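Local coordinates for protein 3,6-diketocamphane 1,6-monooxygenase (Pseudomonas putida, PDB 4UWM) that catalyses, with FMNH2 and O2, the Baeyer-Villiger oxidation of (1S,4S)-bornane-2,5-dione to a lactone in the breakdown of (-)-camphor, at residues L59-A64 / G93-I98; R270-G275 / N317-G322. All coordinates share one frame; numbering follows the deposited sequence. Where two conformers were deposited one is given.

Contact 1: residues L59-A64 / G93-I98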
ATOM      1  N   LEU A  59       3.078   0.635   2.178  1.00 10.76           N
ATOM      2  CA  LEU A  59       2.589  -0.549   2.907  1.00 12.97           C
ATOM      3  C   LEU A  59       3.115  -0.588   4.344  1.00 10.97           C
ATOM      4  O   LEU A  59       2.365  -0.897   5.294  1.00 13.48           O
ATOM      5  CB  LEU A  59       2.946  -1.867   2.186  1.00 12.21           C
ATOM      6  CG  LEU A  59       2.394  -2.139   0.785  1.00 15.59           C
ATOM      7  CD1 LEU A  59       2.569  -3.611   0.402  1.00 14.68           C
ATOM      8  CD2 LEU A  59       0.950  -1.771   0.651  1.00 14.70           C
ATOM      9  N   LEU A  60       4.384  -0.259   4.498  1.00 10.51           N
ATOM     10  CA  LEU A  60       5.008  -0.262   5.813  1.00 13.18           C
ATOM     11  C   LEU A  60       4.465   0.895   6.656  1.00 14.00           C
ATOM     12  O   LEU A  60       4.154   0.727   7.836  1.00 14.41           O
ATOM     13  CB  LEU A  60       6.519  -0.153   5.657  1.00 14.99           C
ATOM     14  CG  LEU A  60       7.346  -0.015   6.941  1.00 16.57           C
ATOM     15  CD1 LEU A  60       7.008  -1.125   7.938  1.00 18.38           C
ATOM     16  CD2 LEU A  60       8.821   0.006   6.584  1.00 18.12           C
ATOM     17  N   ILE A  61       4.314   2.064   6.029  1.00 13.39           N
ATOM     18  CA  ILE A  61       3.730   3.229   6.717  1.00 12.62           C
ATOM     19  C   ILE A  61       2.326   2.895   7.226  1.00 12.98           C
ATOM     20  O   ILE A  61       1.996   3.139   8.395  1.00 13.44           O
ATOM     21  CB  ILE A  61       3.674   4.465   5.796  1.00 11.05           C
ATOM     22  CG1 ILE A  61       5.081   4.952   5.439  1.00 12.73           C
ATOM     23  CG2 ILE A  61       2.854   5.572   6.465  1.00 11.47           C
ATOM     24  CD1 ILE A  61       5.169   6.045   4.361  1.00 12.33           C
ATOM     25  N   ALA A  62       1.501   2.325   6.348  1.00 14.09           N
ATOM     26  CA  ALA A  62       0.155   1.907   6.728  1.00 13.50           C
ATOM     27  C   ALA A  62       0.140   0.879   7.869  1.00 15.38           C
ATOM     28  O   ALA A  62      -0.696   0.953   8.793  1.00 15.30           O
ATOM     29  CB  ALA A  62      -0.607   1.376   5.516  1.00 12.51           C
ATOM     30  N   ALA A  63       1.060  -0.082   7.806  1.00 12.30           N
ATOM     31  CA  ALA A  63       1.172  -1.103   8.861  1.00 14.19           C
ATOM     32  C   ALA A  63       1.627  -0.564  10.231  1.00 15.88           C
ATOM     33  O   ALA A  63       1.289  -1.137  11.257  1.00 19.90           O
ATOM     34  CB  ALA A  63       2.084  -2.243   8.421  1.00 12.16           C
ATOM     35  N   ALA A  64       2.405   0.506  10.226  1.00 15.90           N
ATOM     36  CA  ALA A  64       2.902   1.134  11.443  1.00 16.57           C
ATOM     37  C   ALA A  64       2.009   2.265  11.950  1.00 20.15           C
ATOM     38  O   ALA A  64       2.229   2.765  13.063  1.00 18.63           O
ATOM     39  CB  ALA A  64       4.326   1.657  11.212  1.00 16.24           C
ATOM     40  N   GLY A  93      -3.435  10.912  -0.262  1.00 14.52           N
ATOM     41  CA  GLY A  93      -4.462  11.599   0.531  1.00 14.44           C
ATOM     42  C   GLY A  93      -5.109  10.711   1.589  1.00 16.96           C
ATOM     43  O   GLY A  93      -5.346  11.132   2.732  1.00 15.58           O
ATOM     44  N   TRP A  94      -5.398   9.465   1.224  1.00 12.22           N
ATOM     45  CA  TRP A  94      -6.090   8.587   2.136  1.00 11.92           C
ATOM     46  C   TRP A  94      -5.151   8.204   3.292  1.00 13.14           C
ATOM     47  O   TRP A  94      -5.567   8.164   4.440  1.00 14.34           O
ATOM     48  CB  TRP A  94      -6.555   7.296   1.406  1.00 11.09           C
ATOM     49  CG  TRP A  94      -7.451   6.414   2.246  1.00 12.03           C
ATOM     50  CD1 TRP A  94      -8.542   6.811   2.973  1.00 13.26           C
ATOM     51  CD2 TRP A  94      -7.345   4.985   2.435  1.00 12.38           C
ATOM     52  NE1 TRP A  94      -9.120   5.735   3.597  1.00 12.76           N
ATOM     53  CE2 TRP A  94      -8.408   4.599   3.290  1.00 11.15           C
ATOM     54  CE3 TRP A  94      -6.442   4.001   1.982  1.00 11.46           C
ATOM     55  CZ2 TRP A  94      -8.609   3.275   3.691  1.00 11.41           C
ATOM     56  CZ3 TRP A  94      -6.649   2.665   2.380  1.00 10.76           C
ATOM     57  CH2 TRP A  94      -7.721   2.315   3.216  1.00 11.83           C
ATOM     58  N   LEU A  95      -3.901   7.919   2.956  1.00 14.07           N
ATOM     59  CA  LEU A  95      -2.899   7.525   3.971  1.00 12.68           C
ATOM     60  C   LEU A  95      -2.609   8.711   4.909  1.00 14.72           C
ATOM     61  O   LEU A  95      -2.522   8.523   6.116  1.00 15.41           O
ATOM     62  CB  LEU A  95      -1.629   7.014   3.291  1.00 12.48           C
ATOM     63  CG  LEU A  95      -0.504   6.500   4.235  1.00 12.36           C
ATOM     64  CD1 LEU A  95      -1.065   5.517   5.252  1.00 12.51           C
ATOM     65  CD2 LEU A  95       0.628   5.864   3.413  1.00 10.70           C
ATOM     66  N   SER A  96      -2.494   9.920   4.345  1.00 16.85           N
ATOM     67  CA  SER A  96      -2.391  11.163   5.140  1.00 15.87           C
ATOM     68  C   SER A  96      -3.563  11.271   6.106  1.00 17.08           C
ATOM     69  O   SER A  96      -3.356  11.587   7.292  1.00 18.07           O
ATOM     70  CB  SER A  96      -2.307  12.409   4.232  1.00 16.98           C
ATOM     71  OG  SER A  96      -2.473  13.601   4.989  1.00 19.91           O
ATOM     72  N   GLN A  97      -4.784  10.983   5.629  1.00 16.21           N
ATOM     73  CA  GLN A  97      -5.956  10.958   6.512  1.00 15.15           C
ATOM     74  C   GLN A  97      -5.850   9.921   7.634  1.00 18.02           C
ATOM     75  O   GLN A  97      -6.235  10.216   8.776  1.00 17.74           O
ATOM     76  CB  GLN A  97      -7.280  10.735   5.751  1.00 17.76           C
ATOM     77  CG  GLN A  97      -7.774  11.928   4.922  1.00 18.66           C
ATOM     78  CD  GLN A  97      -9.156  11.690   4.306  1.00 17.62           C
ATOM     79  OE1 GLN A  97      -9.990  11.015   4.882  1.00 19.04           O
ATOM     80  NE2 GLN A  97      -9.383  12.234   3.118  1.00 18.94           N
ATOM     81  N   ILE A  98      -5.405   8.697   7.298  1.00 14.57           N
ATOM     82  CA  ILE A  98      -5.311   7.616   8.294  0.70 14.22           C
ATOM     83  C   ILE A  98      -4.355   8.045   9.415  1.00 14.34           C
ATOM     84  O   ILE A  98      -4.619   7.780  10.588  1.00 18.69           O
ATOM     85  CB  ILE A  98      -4.811   6.280   7.658  0.70 12.65           C
ATOM     86  CG1 ILE A  98      -5.833   5.743   6.642  0.70 10.66           C
ATOM     87  CG2 ILE A  98      -4.550   5.225   8.723  0.70 12.11           C
ATOM     88  CD1 ILE A  98      -5.302   4.624   5.754  0.70  8.62           C
TER

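Contact 2: residues R270-G275 / N317-G322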
ATOM      1  N   ARG A 270      33.815   0.378  18.163  1.00 42.34           N
ATOM      2  CA  ARG A 270      33.919  -1.076  18.029  0.70 41.84           C
ATOM      3  C   ARG A 270      32.618  -1.687  17.504  1.00 37.68           C
ATOM      4  O   ARG A 270      32.648  -2.558  16.640  1.00 36.99           O
ATOM      5  CB  ARG A 270      34.323  -1.734  19.350  0.70 45.33           C
ATOM      6  CG  ARG A 270      34.790  -3.176  19.188  0.70 48.37           C
ATOM      7  CD  ARG A 270      34.990  -3.865  20.532  0.70 55.67           C
ATOM      8  NE  ARG A 270      33.760  -3.899  21.321  0.70 51.30           N
ATOM      9  CZ  ARG A 270      32.699  -4.648  21.033  0.70 45.38           C
ATOM     10  NH1 ARG A 270      32.699  -5.436  19.962  0.70 44.10           N
ATOM     11  NH2 ARG A 270      31.630  -4.597  21.814  0.70 44.27           N
ATOM     12  N   LEU A 271      31.485  -1.221  18.021  1.00 38.84           N
ATOM     13  CA  LEU A 271      30.179  -1.710  17.586  1.00 38.56           C
ATOM     14  C   LEU A 271      29.909  -1.415  16.101  1.00 35.79           C
ATOM     15  O   LEU A 271      29.319  -2.239  15.398  1.00 31.18           O
ATOM     16  CB  LEU A 271      29.072  -1.156  18.491  1.00 39.95           C
ATOM     17  CG  LEU A 271      28.961  -1.805  19.882  1.00 41.06           C
ATOM     18  CD1 LEU A 271      28.117  -0.953  20.818  1.00 33.33           C
ATOM     19  CD2 LEU A 271      28.451  -3.240  19.846  1.00 34.40           C
ATOM     20  N   VAL A 272      30.366  -0.250  15.644  1.00 33.95           N
ATOM     21  CA  VAL A 272      30.296   0.126  14.232  1.00 31.20           C
ATOM     22  C   VAL A 272      31.208  -0.761  13.398  1.00 34.57           C
ATOM     23  O   VAL A 272      30.763  -1.383  12.436  1.00 32.35           O
ATOM     24  CB  VAL A 272      30.670   1.617  14.002  1.00 32.86           C
ATOM     25  CG1 VAL A 272      30.780   1.938  12.515  1.00 32.93           C
ATOM     26  CG2 VAL A 272      29.679   2.544  14.673  1.00 29.48           C
ATOM     27  N   MET A 273      32.485  -0.830  13.773  1.00 38.30           N
ATOM     28  CA  MET A 273      33.474  -1.606  13.019  0.70 33.48           C
ATOM     29  C   MET A 273      33.105  -3.080  12.922  1.00 32.01           C
ATOM     30  O   MET A 273      33.299  -3.716  11.875  1.00 34.16           O
ATOM     31  CB  MET A 273      34.871  -1.501  13.658  0.70 38.79           C
ATOM     32  CG  MET A 273      35.484  -0.113  13.705  0.70 33.78           C
ATOM     33  SD  MET A 273      35.915   0.587  12.109  0.70 39.22           S
ATOM     34  CE  MET A 273      37.163  -0.552  11.510  0.70 48.56           C
ATOM     35  N   GLU A 274      32.592  -3.629  14.014  1.00 38.66           N
ATOM     36  CA  GLU A 274      32.349  -5.065  14.102  1.00 35.26           C
ATOM     37  C   GLU A 274      30.893  -5.462  13.876  1.00 42.26           C
ATOM     38  O   GLU A 274      30.594  -6.654  13.799  1.00 42.23           O
ATOM     39  CB  GLU A 274      32.855  -5.605  15.453  1.00 42.85           C
ATOM     40  CG  GLU A 274      34.377  -5.664  15.569  1.00 53.04           C
ATOM     41  CD  GLU A 274      34.882  -6.140  16.930  1.00 60.76           C
ATOM     42  OE1 GLU A 274      34.095  -6.681  17.734  1.00 53.71           O
ATOM     43  OE2 GLU A 274      36.090  -5.973  17.201  1.00 70.66           O
ATOM     44  N   GLY A 275      29.994  -4.482  13.753  1.00 36.19           N
ATOM     45  CA  GLY A 275      28.563  -4.778  13.607  1.00 36.46           C
ATOM     46  C   GLY A 275      27.958  -4.593  12.212  1.00 34.12           C
ATOM     47  O   GLY A 275      28.687  -4.509  11.223  1.00 30.59           O
ATOM     48  N   ASN A 317      36.404   9.936  10.950  1.00 41.13           N
ATOM     49  CA  ASN A 317      36.380  11.309  10.436  1.00 40.90           C
ATOM     50  C   ASN A 317      35.057  11.769   9.815  1.00 41.50           C
ATOM     51  O   ASN A 317      34.833  12.969   9.663  1.00 41.76           O
ATOM     52  CB  ASN A 317      37.496  11.485   9.405  1.00 41.57           C
ATOM     53  CG  ASN A 317      38.847  11.035   9.932  1.00 52.07           C
ATOM     54  OD1 ASN A 317      39.519  11.771  10.645  1.00 65.22           O
ATOM     55  ND2 ASN A 317      39.244   9.816   9.587  1.00 52.27           N
ATOM     56  N   VAL A 318      34.203  10.817   9.437  1.00 41.66           N
ATOM     57  CA  VAL A 318      32.953  11.125   8.718  1.00 39.00           C
ATOM     58  C   VAL A 318      31.711  10.803   9.557  1.00 41.00           C
ATOM     59  O   VAL A 318      30.920  11.702   9.872  1.00 39.60           O
ATOM     60  CB  VAL A 318      32.881  10.395   7.363  1.00 36.54           C
ATOM     61  CG1 VAL A 318      31.566  10.702   6.660  1.00 38.96           C
ATOM     62  CG2 VAL A 318      34.060  10.789   6.484  1.00 35.25           C
ATOM     63  N   PHE A 319      31.560   9.535   9.938  1.00 34.43           N
ATOM     64  CA  PHE A 319      30.389   9.095  10.696  1.00 32.84           C
ATOM     65  C   PHE A 319      30.305   9.854  11.988  1.00 40.20           C
ATOM     66  O   PHE A 319      31.320  10.248  12.549  1.00 45.73           O
ATOM     67  CB  PHE A 319      30.449   7.601  11.028  1.00 29.54           C
ATOM     68  CG  PHE A 319      30.447   6.703   9.836  1.00 28.72           C
ATOM     69  CD1 PHE A 319      30.219   7.202   8.551  1.00 31.22           C
ATOM     70  CD2 PHE A 319      30.633   5.338   9.999  1.00 30.61           C
ATOM     71  CE1 PHE A 319      30.205   6.352   7.458  1.00 25.49           C
ATOM     72  CE2 PHE A 319      30.620   4.484   8.907  1.00 30.49           C
ATOM     73  CZ  PHE A 319      30.401   4.991   7.640  1.00 28.39           C
ATOM     74  N   LEU A 320      29.087  10.053  12.463  1.00 34.88           N
ATOM     75  CA  LEU A 320      28.869  10.696  13.735  1.00 35.12           C
ATOM     76  C   LEU A 320      28.806   9.603  14.797  1.00 35.00           C
ATOM     77  O   LEU A 320      27.724   9.186  15.202  1.00 37.04           O
ATOM     78  CB  LEU A 320      27.589  11.538  13.680  1.00 33.25           C
ATOM     79  CG  LEU A 320      27.620  12.683  12.665  1.00 39.27           C
ATOM     80  CD1 LEU A 320      26.293  13.432  12.660  1.00 34.72           C
ATOM     81  CD2 LEU A 320      28.772  13.644  12.943  1.00 45.97           C
ATOM     82  N   VAL A 321      29.988   9.152  15.234  1.00 36.88           N
ATOM     83  CA  VAL A 321      30.150   8.014  16.156  1.00 36.30           C
ATOM     84  C   VAL A 321      30.920   8.383  17.447  1.00 43.14           C
ATOM     85  O   VAL A 321      31.875   9.159  17.410  1.00 47.65           O
ATOM     86  CB  VAL A 321      30.869   6.841  15.442  1.00 37.85           C
ATOM     87  CG1 VAL A 321      31.119   5.657  16.378  1.00 37.75           C
ATOM     88  CG2 VAL A 321      30.063   6.376  14.236  1.00 37.07           C
ATOM     89  N   GLY A 322      30.494   7.822  18.577  1.00 44.50           N
ATOM     90  CA  GLY A 322      31.154   8.050  19.864  1.00 48.99           C
ATOM     91  C   GLY A 322      30.187   8.013  21.031  1.00 54.06           C
ATOM     92  O   GLY A 322      29.101   7.452  20.929  1.00 49.80           O
TER

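Contact 1: residues L59-A64 / G93-I98
With CG of L95 swung anti to its backbone nitrogen (chi1 -177°), this leucine reaches straight out from helix 85-98 and sets its forked end against I61 and A62 of helix 57-65. I61 answers with its short branch: a chi1 of -66° places CG2 anti to its own nitrogen, where it meets both methyls of the leucine. The closer pair is I61 CG2 and L95 CD2, at 3.8 Å; CD1 of L95 stands 4.1 Å from the same I61 CG2. The two side chains cross at about a right angle, and the isoleucine methyl bears on the fork. L95 CD1 also lies 4.1 Å from A62 CA, and A62 CB is scarcely farther. Alanine suits this position because its small side chain lets the leucine methyl approach the helix backbone, the CA atoms of A62 and L95 being 7.0 Å apart. No hydrogen bond crosses between the segments, and all three touching residues are buried. Cutting L95 back to an alanine removes the fork, which would probably open a gap between the helices and leave I61 CG2 and the backbone at A62 without their apolar partner. The arrangement joins consecutive outer helices of the TIM barrel, one on each side of strand 72-79 in the sequence. I61 also packs on F73 and P75 of that strand and on I43 of strand 40-43, while L60 and A63 meet I27 of helix 19-35; L59 packs on L59 of the second subunit.

Contact 2: residues R270-G275 / N317-G322
V272, which meets both F319 and V321, rides on a helical turn closed by a 2.8 Å backbone hydrogen bond from E274 N to R270 O. Along the exposed side of that turn, in one of two modelled positions of R270 and so only tentatively, R270 NH1 forms a salt bridge to E274 OE1 at 2.9 Å. The carboxylate oxygen lies in the guanidinium plane but is itself approached from well above its own plane, and the N-H points to it at a bent 135°. In that position NH2 of the arginine also has a salt bridge to E267.

The contact proper is apolar. V272 points toward the 317-322 segment and, being beta-branched, divides its two methyls between two partners. Its CG1, anti to the backbone nitrogen at chi1 172°, comes to the edge of the F319 ring, near the ring plane, with CD2 of F319 4.2 Å from CG1 of V272, the looser of the two approaches. The other methyl, V272 CG2, fits against the fork of V321, 3.8 Å from V321 CG1 and 3.9 Å from V321 CG2. The side chains of F319 and V321 both set out toward the helix, with L320 between them at the centre of an inverse gamma turn. L320 instead packs against I331 and L334 of helix 324-338. At the end of the helical turn G275 suits its place, since a beta carbon there would run into L271 O.

V315 of helix 311-317 and F260 of strand 254-261 also pack on V272. Short, branched valines and the flat ring thus hold helix 265-274 against strand 320-322 of the barrel sheet and the turn before it through van der Waals contact and exclusion of water, without a directional bond between the segments, while the charged groups stay on the solvent side.

Contact 1 closes before contact 2 opens, so the two lie in series along one chain and within the same luciferase-like TIM barrel. Their centres are 34 Å apart and their nearest atoms about 20 Å, without touching. The curled parallel sheet is the common element: contact 1 joins helices 57-65 and 85-98, which flank strand 72-79 in sequence, whereas contact 2 sets helix 265-274 against strand 320-322 and the turn before it, beside strand 254-261. Bound FMN lies about 12 Å from the I61 side chain and about 10 Å from that of F319, so both are packing contacts set back from the cofactor. Of the two, contact 1 alone is touched by the second subunit.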